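Local coordinates for exodeoxyribonuclease III (Neisseria meningitidis, PDB 2JC4), which is a metal-dependent DNA repair nuclease of the AP/ExoA family, probably degrading double-stranded DNA from its 3' ends with the help of magnesium or manganese, at residues V104-N108 against Y119-F124; F147-P151 against I166-S170; F197-F201 against K211-D217. One frame throughout, in Å; residues are numbered along the deposited sequence. Where two conformers were deposited one is given.

Contact 1 of 3, residues V104-N108 against Y119-F124. With ACT (acetate ion), chain F.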
# COMPACT_ATOMS: atom_id res chain seq x y z
N VAL A 104 -3.24 0.76 -3.79
CA VAL A 104 -4.40 0.08 -3.25
C VAL A 104 -4.49 0.24 -1.72
O VAL A 104 -3.50 0.13 -1.01
CB VAL A 104 -4.39 -1.44 -3.63
CG1 VAL A 104 -4.74 -1.63 -5.10
CG2 VAL A 104 -3.00 -2.17 -3.26
N TYR A 105 -5.70 0.49 -1.25
CA TYR A 105 -6.01 0.29 0.15
C TYR A 105 -7.01 -0.88 0.15
O TYR A 105 -8.22 -0.68 -0.09
CB TYR A 105 -6.62 1.57 0.79
CG TYR A 105 -7.16 1.23 2.15
CD1 TYR A 105 -6.35 0.53 3.05
CD2 TYR A 105 -8.49 1.52 2.52
CE1 TYR A 105 -6.84 0.15 4.32
CE2 TYR A 105 -8.98 1.15 3.81
CZ TYR A 105 -8.14 0.44 4.67
OH TYR A 105 -8.58 0.01 5.91
N CYS A 106 -6.50 -2.11 0.35
CA CYS A 106 -7.31 -3.31 0.13
C CYS A 106 -8.25 -3.52 1.29
O CYS A 106 -7.98 -3.09 2.43
CB CYS A 106 -6.44 -4.56 -0.02
SG CYS A 106 -5.33 -4.48 -1.46
N VAL A 107 -9.34 -4.21 1.00
CA VAL A 107 -10.35 -4.52 2.03
C VAL A 107 -9.74 -5.25 3.23
O VAL A 107 -9.11 -6.30 3.09
CB VAL A 107 -11.53 -5.34 1.44
CG1 VAL A 107 -12.63 -5.52 2.49
CG2 VAL A 107 -12.08 -4.65 0.19
N ASN A 108 -9.97 -4.71 4.42
CA ASN A 108 -9.54 -5.35 5.64
C ASN A 108 -10.15 -6.75 5.78
O ASN A 108 -9.43 -7.74 5.91
CB ASN A 108 -9.83 -4.47 6.87
CG ASN A 108 -9.36 -5.11 8.19
OD1 ASN A 108 -9.88 -6.15 8.60
ND2 ASN A 108 -8.35 -4.51 8.81
N TYR A 119 -16.98 -9.44 0.74
CA TYR A 119 -16.58 -8.20 0.04
C TYR A 119 -15.11 -8.30 -0.31
O TYR A 119 -14.74 -8.11 -1.46
CB TYR A 119 -16.92 -6.95 0.85
CG TYR A 119 -16.38 -5.62 0.34
CD1 TYR A 119 -16.46 -5.25 -1.02
CD2 TYR A 119 -15.82 -4.70 1.25
CE1 TYR A 119 -15.95 -3.99 -1.46
CE2 TYR A 119 -15.33 -3.47 0.83
CZ TYR A 119 -15.38 -3.13 -0.53
OH TYR A 119 -14.91 -1.91 -0.91
N LYS A 120 -14.26 -8.63 0.67
CA LYS A 120 -12.83 -8.76 0.42
C LYS A 120 -12.54 -9.69 -0.76
O LYS A 120 -11.72 -9.37 -1.62
CB LYS A 120 -12.06 -9.25 1.66
CG LYS A 120 -10.54 -9.12 1.55
CD LYS A 120 -9.84 -9.52 2.88
CE LYS A 120 -8.33 -9.16 2.87
NZ LYS A 120 -7.70 -9.24 4.23
N GLU A 121 -13.19 -10.87 -0.78
CA GLU A 121 -12.99 -11.85 -1.85
C GLU A 121 -13.35 -11.26 -3.20
O GLU A 121 -12.60 -11.39 -4.15
CB GLU A 121 -13.81 -13.12 -1.58
CG GLU A 121 -13.69 -14.23 -2.64
CD GLU A 121 -14.59 -15.42 -2.33
OE1 GLU A 121 -15.48 -15.33 -1.47
OE2 GLU A 121 -14.37 -16.47 -2.95
N GLN A 122 -14.51 -10.62 -3.30
CA GLN A 122 -14.99 -10.14 -4.61
C GLN A 122 -14.10 -8.98 -5.07
O GLN A 122 -13.86 -8.80 -6.28
CB GLN A 122 -16.44 -9.65 -4.49
CG GLN A 122 -17.44 -10.71 -3.93
CD GLN A 122 -18.81 -10.10 -3.51
OE1 GLN A 122 -18.89 -9.02 -2.90
NE2 GLN A 122 -19.89 -10.81 -3.85
N TRP A 123 -13.68 -8.16 -4.12
CA TRP A 123 -12.87 -6.97 -4.37
C TRP A 123 -11.48 -7.42 -4.89
O TRP A 123 -10.97 -6.90 -5.89
CB TRP A 123 -12.79 -6.11 -3.09
CG TRP A 123 -12.10 -4.80 -3.31
CD1 TRP A 123 -12.69 -3.59 -3.62
CD2 TRP A 123 -10.71 -4.57 -3.26
NE1 TRP A 123 -11.72 -2.62 -3.75
CE2 TRP A 123 -10.50 -3.20 -3.56
CE3 TRP A 123 -9.60 -5.39 -3.03
CZ2 TRP A 123 -9.23 -2.65 -3.62
CZ3 TRP A 123 -8.34 -4.81 -3.08
CH2 TRP A 123 -8.17 -3.46 -3.36
N PHE A 124 -10.86 -8.39 -4.23
CA PHE A 124 -9.58 -8.91 -4.74
C PHE A 124 -9.67 -9.53 -6.15
O PHE A 124 -8.71 -9.41 -6.96
CB PHE A 124 -8.96 -9.88 -3.74
CG PHE A 124 -8.03 -9.20 -2.76
CD1 PHE A 124 -8.52 -8.67 -1.55
CD2 PHE A 124 -6.68 -9.07 -3.06
CE1 PHE A 124 -7.69 -8.03 -0.65
CE2 PHE A 124 -5.81 -8.42 -2.14
CZ PHE A 124 -6.30 -7.91 -0.94
C ACT F . -5.58 -4.13 10.93
O ACT F . -6.38 -5.06 11.14
OXT ACT F . -5.92 -2.97 11.29
CH3 ACT F . -4.30 -4.45 10.25
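Val107 pushes its CG2 methyl between two aromatic rings of the helix segment 119-124. The methyl sits over a face of the Tyr119 ring and also over a face of the Trp123 indole, 3.8 Å from the centroid of the indole's five-membered ring: a CH-pi contact with each. The branching at CB decides this: with CG1 anti to the backbone N (chi1 -174°), CG2 falls anti to the carbonyl carbon and goes into the cleft, while CG1 lies nearer the rim of the tyrosine, 3.5 Å from Tyr119 CD2.

Farther along the indole, Cys106 brings its sulfur obliquely to the six-membered ring, with SG 3.4 Å from Trp123 CZ3. Cys106 CB packs 3.5 Å from Phe124 CZ, and SG lies obliquely to the Phe124 ring as well, 4.5 Å from its centroid. Phe124 in turn has Trp123 CZ3 above the centre of one face.

Lys120 supplies the polar grip. Its extended chain runs past the carbonyl of Val107, with Lys120 CE 3.0 Å from Val107 O, to reach the next one: Lys120 NZ donates to Asn108 O at 2.8 Å, from above the carbonyl plane. The ammonium also has a salt bridge to Glu172 and a bond to Asn148 O. The Asn108 side chain instead uses ND2 to donate to an oxygen of an acetate, probably from the crystallisation liquor, at 3.1 Å, while OD1 accepts from Glu110 N.

The strand end packed here carries Tyr105, predicted to be in the active site, its side chain close to the metal-binding Glu34. Strand 99-105 and the turn after it thus meet helix 115-135, which makes the crossover of the beta-alpha-beta unit between strands 99-105 and 141-144, with helix 170-180 alongside, its Trp175 touching Lys120.

Contact 2 of 3, residues F147-P151 against I166-S170. With ACT (acetate ion), chain F.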
# COMPACT_ATOMS: atom_id res chain seq x y z
N PHE A 147 -2.24 -4.25 1.71
CA PHE A 147 -2.95 -5.38 1.14
C PHE A 147 -3.78 -6.05 2.22
O PHE A 147 -4.66 -6.81 1.89
CB PHE A 147 -2.00 -6.40 0.49
CG PHE A 147 -1.38 -5.92 -0.78
CD1 PHE A 147 -0.30 -5.02 -0.73
CD2 PHE A 147 -1.87 -6.35 -2.03
CE1 PHE A 147 0.27 -4.52 -1.89
CE2 PHE A 147 -1.28 -5.86 -3.21
CZ PHE A 147 -0.19 -4.95 -3.13
N ASN A 148 -3.53 -5.73 3.50
CA ASN A 148 -4.27 -6.38 4.59
C ASN A 148 -4.19 -7.90 4.51
O ASN A 148 -5.09 -8.60 4.93
CB ASN A 148 -5.74 -5.92 4.61
CG ASN A 148 -5.94 -4.70 5.49
OD1 ASN A 148 -5.55 -4.71 6.68
ND2 ASN A 148 -6.53 -3.65 4.93
N ILE A 149 -3.07 -8.38 3.96
CA ILE A 149 -2.77 -9.80 3.88
C ILE A 149 -1.27 -9.96 4.16
O ILE A 149 -0.40 -9.25 3.57
CB ILE A 149 -3.12 -10.44 2.50
CG1 ILE A 149 -4.63 -10.36 2.20
CG2 ILE A 149 -2.59 -11.94 2.43
CD1 ILE A 149 -4.94 -10.74 0.75
N ALA A 150 -1.00 -10.90 5.07
CA ALA A 150 0.33 -11.29 5.48
C ALA A 150 0.68 -12.58 4.73
O ALA A 150 0.10 -13.64 4.99
CB ALA A 150 0.34 -11.52 6.99
N PRO A 151 1.57 -12.49 3.74
CA PRO A 151 1.73 -13.60 2.79
C PRO A 151 2.11 -14.98 3.34
O PRO A 151 1.67 -15.98 2.76
CB PRO A 151 2.83 -13.09 1.84
CG PRO A 151 2.62 -11.59 1.83
CD PRO A 151 2.40 -11.33 3.34
N ILE A 166 -8.05 -13.47 10.42
CA ILE A 166 -7.99 -12.36 9.46
C ILE A 166 -6.52 -11.95 9.21
O ILE A 166 -5.68 -11.99 10.12
CB ILE A 166 -8.92 -11.16 9.91
CG1 ILE A 166 -9.24 -10.18 8.75
CG2 ILE A 166 -8.32 -10.43 11.15
CD1 ILE A 166 -10.03 -10.79 7.52
N HIS A 167 -6.21 -11.61 7.97
CA HIS A 167 -4.88 -11.24 7.49
C HIS A 167 -3.94 -12.39 7.19
O HIS A 167 -3.11 -12.27 6.30
CB HIS A 167 -4.15 -10.20 8.38
CG HIS A 167 -4.95 -8.99 8.70
ND1 HIS A 167 -5.62 -8.26 7.73
CD2 HIS A 167 -5.23 -8.40 9.89
CE1 HIS A 167 -6.26 -7.26 8.32
NE2 HIS A 167 -6.03 -7.31 9.62
N CYS A 168 -4.07 -13.48 7.95
CA CYS A 168 -3.13 -14.60 7.88
C CYS A 168 -3.74 -15.94 7.43
O CYS A 168 -3.10 -17.00 7.60
CB CYS A 168 -2.47 -14.79 9.25
SG CYS A 168 -1.68 -13.29 9.86
N SER A 169 -4.95 -15.92 6.90
CA SER A 169 -5.62 -17.16 6.47
C SER A 169 -5.08 -17.71 5.15
O SER A 169 -4.56 -16.97 4.29
CB SER A 169 -7.16 -16.99 6.38
OG SER A 169 -7.53 -16.21 5.25
N SER A 170 -5.20 -19.02 5.01
CA SER A 170 -4.82 -19.71 3.78
C SER A 170 -5.52 -19.14 2.54
O SER A 170 -4.89 -18.91 1.48
CB SER A 170 -5.07 -21.22 3.93
OG SER A 170 -6.46 -21.52 4.16
C ACT F . -5.58 -4.13 10.93
O ACT F . -6.38 -5.06 11.14
OXT ACT F . -5.92 -2.97 11.29
CH3 ACT F . -4.30 -4.45 10.25
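Asn148, predicted to bind metal and stabilise the transition state, lies in the long loop between strand 141-144 and helix 170-180, and His167 ties it to a later part of that loop. His167 ND1 donates to Asn148 O at 2.9 Å (N-H...O 163°), the oxygen lying near the ring plane although the nitrogen stands well above the carbonyl plane. This bond orients the ring; in this crystal an acetate, probably from the liquor, takes NE2 at 2.7 Å from its O to His167 NE2. Beside the imidazole the Asn148 amide lies nearly parallel, the planes 17° apart, with Asn148 OD1 3.1 Å from His167 CE1, while ND2 is held by Cys106 O.

Two residues after Asn148, the backbones join directly: Ala150 N gives an almost straight bond to His167 O at 2.8 Å, and Ile149 CA makes a longer CH...O contact to the same oxygen. The neighbouring Cys168 forms a disulfide with Cys156.

Ser169 then caps the start of helix 170-180. Two parts of a single loop are thus bonded together next to the predicted metal-binding Asn148, in the Asp-Phe-Asn sequence that follows strand 141-144 in this nuclease family.

Contact 3 of 3, residues F197-F201 against K211-D217; sequences FYTWF and KLGLRID
Thr199 and Trp200 both direct their backbone N-H groups at Leu214 O, and this shared acceptor makes a classic beta bulge. The bonds to Leu214 O are 2.8 Å from Thr199 N and 3.0 Å from Trp200 N, the second nearly along the C=O axis. Leu214 N returns a bond to Trp200 O, completing a single antiparallel hydrogen-bonded pair.

The side-chain hydrogen bonds centre on Thr199 OG1, which chi1 (63°) places between the backbone N and the carbonyl carbon. This hydroxyl donates to Asp217 OD2 at 2.7 Å, on the anti lone pair of that oxygen, and accepts from Ile216 N at 3.1 Å. Thr199 and His247 share Asp217 OD2, which probably helps to orient a carboxylate predicted to be important for catalysis.

Aromatic packing fills the rest. The Tyr198 ring lies across the peptide of Gly213, whose O stands 3.2 Å above the ring plane, over its centre. Phe201 CD2 approaches Leu212 O at 3.4 Å. Trp200 runs alongside Leu214, Trp200 CZ3 being 3.6 Å from Leu214 CD1, and Ile216 CD1 packs at Trp200 CB.

Arg215 CG passes Phe197 O at 3.2 Å, and the chain then bends at chi3 (70°) to salt bridges with Asp155 and Asp186; the buried Phe197 O has no hydrogen-bond partner in the model. The two loops flank helix 207-210, and the second runs straight into strand 217-221; strand 250-254 touches Thr199 and Asp217.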
# COMPACT_ATOMS: atom_id res chain seq x y z
N PHE A 197 9.83 -8.63 8.77
CA PHE A 197 9.76 -7.25 8.32
C PHE A 197 8.35 -6.73 8.48
O PHE A 197 7.68 -6.38 7.49
CB PHE A 197 10.24 -7.12 6.87
CG PHE A 197 11.72 -7.39 6.73
CD1 PHE A 197 12.19 -8.70 6.59
CD2 PHE A 197 12.64 -6.33 6.75
CE1 PHE A 197 13.57 -8.97 6.46
CE2 PHE A 197 14.02 -6.58 6.63
CZ PHE A 197 14.48 -7.89 6.49
N TYR A 198 7.87 -6.66 9.72
CA TYR A 198 6.49 -6.19 9.94
C TYR A 198 6.28 -4.71 9.57
O TYR A 198 7.17 -3.86 9.77
CB TYR A 198 6.09 -6.37 11.40
CG TYR A 198 6.33 -7.77 11.93
CD1 TYR A 198 6.00 -8.90 11.17
CD2 TYR A 198 6.84 -7.95 13.20
CE1 TYR A 198 6.18 -10.20 11.69
CE2 TYR A 198 7.04 -9.25 13.71
CZ TYR A 198 6.72 -10.34 12.94
OH TYR A 198 6.92 -11.60 13.46
N THR A 199 5.09 -4.39 9.05
CA THR A 199 4.79 -3.03 8.60
C THR A 199 3.62 -2.41 9.37
O THR A 199 3.38 -1.22 9.25
CB THR A 199 4.42 -3.02 7.11
OG1 THR A 199 3.23 -3.77 6.93
CG2 THR A 199 5.55 -3.67 6.24
N TRP A 200 2.85 -3.25 10.09
CA TRP A 200 1.75 -2.79 10.92
C TRP A 200 1.93 -3.34 12.32
O TRP A 200 2.31 -4.50 12.47
CB TRP A 200 0.40 -3.30 10.37
CG TRP A 200 -0.72 -3.00 11.31
CD1 TRP A 200 -1.32 -1.79 11.53
CD2 TRP A 200 -1.36 -3.94 12.18
NE1 TRP A 200 -2.29 -1.93 12.48
CE2 TRP A 200 -2.34 -3.23 12.90
CE3 TRP A 200 -1.20 -5.32 12.42
CZ2 TRP A 200 -3.19 -3.84 13.85
CZ3 TRP A 200 -2.03 -5.94 13.35
CH2 TRP A 200 -3.02 -5.19 14.06
N PHE A 201 1.73 -2.49 13.32
CA PHE A 201 1.79 -2.90 14.72
C PHE A 201 0.56 -2.27 15.41
O PHE A 201 0.36 -1.06 15.35
CB PHE A 201 3.08 -2.37 15.38
CG PHE A 201 4.37 -2.75 14.66
CD1 PHE A 201 4.79 -2.02 13.51
CD2 PHE A 201 5.17 -3.78 15.16
CE1 PHE A 201 5.98 -2.37 12.86
CE2 PHE A 201 6.39 -4.13 14.50
CZ PHE A 201 6.78 -3.42 13.37
N LYS A 211 7.78 -5.18 19.34
CA LYS A 211 8.28 -5.73 18.05
C LYS A 211 7.29 -6.72 17.40
O LYS A 211 7.68 -7.55 16.56
CB LYS A 211 9.67 -6.39 18.21
CG LYS A 211 10.74 -5.56 18.94
CD LYS A 211 12.17 -6.19 18.81
CE LYS A 211 12.79 -5.96 17.44
NZ LYS A 211 13.19 -4.54 17.20
N LEU A 212 6.00 -6.62 17.77
CA LEU A 212 4.99 -7.62 17.42
C LEU A 212 4.01 -7.04 16.37
O LEU A 212 3.21 -6.18 16.67
CB LEU A 212 4.25 -8.08 18.68
CG LEU A 212 5.16 -8.82 19.72
CD1 LEU A 212 4.35 -9.34 20.87
CD2 LEU A 212 6.03 -9.95 19.12
N GLY A 213 4.10 -7.52 15.15
CA GLY A 213 3.32 -6.93 14.05
C GLY A 213 3.03 -7.92 12.91
O GLY A 213 3.29 -9.13 13.02
N LEU A 214 2.42 -7.39 11.85
CA LEU A 214 2.17 -8.11 10.59
C LEU A 214 2.88 -7.38 9.42
O LEU A 214 2.99 -6.15 9.42
CB LEU A 214 0.67 -8.21 10.30
CG LEU A 214 -0.24 -8.70 11.45
CD1 LEU A 214 -1.66 -8.62 10.94
CD2 LEU A 214 0.08 -10.12 11.84
N ARG A 215 3.37 -8.15 8.47
CA ARG A 215 3.79 -7.57 7.18
C ARG A 215 2.63 -7.61 6.21
O ARG A 215 2.40 -8.63 5.55
CB ARG A 215 5.02 -8.28 6.58
CG ARG A 215 5.59 -7.58 5.34
CD ARG A 215 6.82 -8.33 4.75
NE ARG A 215 6.42 -9.60 4.14
CZ ARG A 215 6.39 -9.81 2.81
NH1 ARG A 215 6.75 -8.86 1.97
NH2 ARG A 215 6.02 -10.99 2.34
N ILE A 216 1.91 -6.49 6.11
CA ILE A 216 0.73 -6.39 5.23
C ILE A 216 0.80 -5.29 4.20
O ILE A 216 -0.09 -5.19 3.33
CB ILE A 216 -0.58 -6.25 6.06
CG1 ILE A 216 -0.51 -5.03 7.00
CG2 ILE A 216 -0.86 -7.60 6.85
CD1 ILE A 216 -1.82 -4.79 7.82
N ASP A 217 1.82 -4.44 4.30
CA ASP A 217 2.06 -3.42 3.30
C ASP A 217 3.18 -3.86 2.36
O ASP A 217 4.33 -4.14 2.82
CB ASP A 217 2.43 -2.10 4.00
CG ASP A 217 1.33 -1.64 4.94
OD1 ASP A 217 0.43 -0.95 4.44
OD2 ASP A 217 1.41 -1.90 6.17

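In the fold
Along the chain the contacts follow one another in series, each closing before the next opens, and all lie in the same DNase I-like fold. Contact 2 is the middle piece: its centre is about 11 Å from that of either neighbour and it touches both, whereas contacts 1 and 3 have centres about 19 Å apart and nearest atoms about 7 Å apart. The sheet with strands 99-105, 141-144 and 217-221, adjacent in that order, links all three through strand ends: contact 1 includes the end of the first, contact 2 follows the second, and contact 3 leads into the third. Tyr105, Asn148 and Asp217, each predicted to take part in or matter for catalysis, probably line one catalytic site.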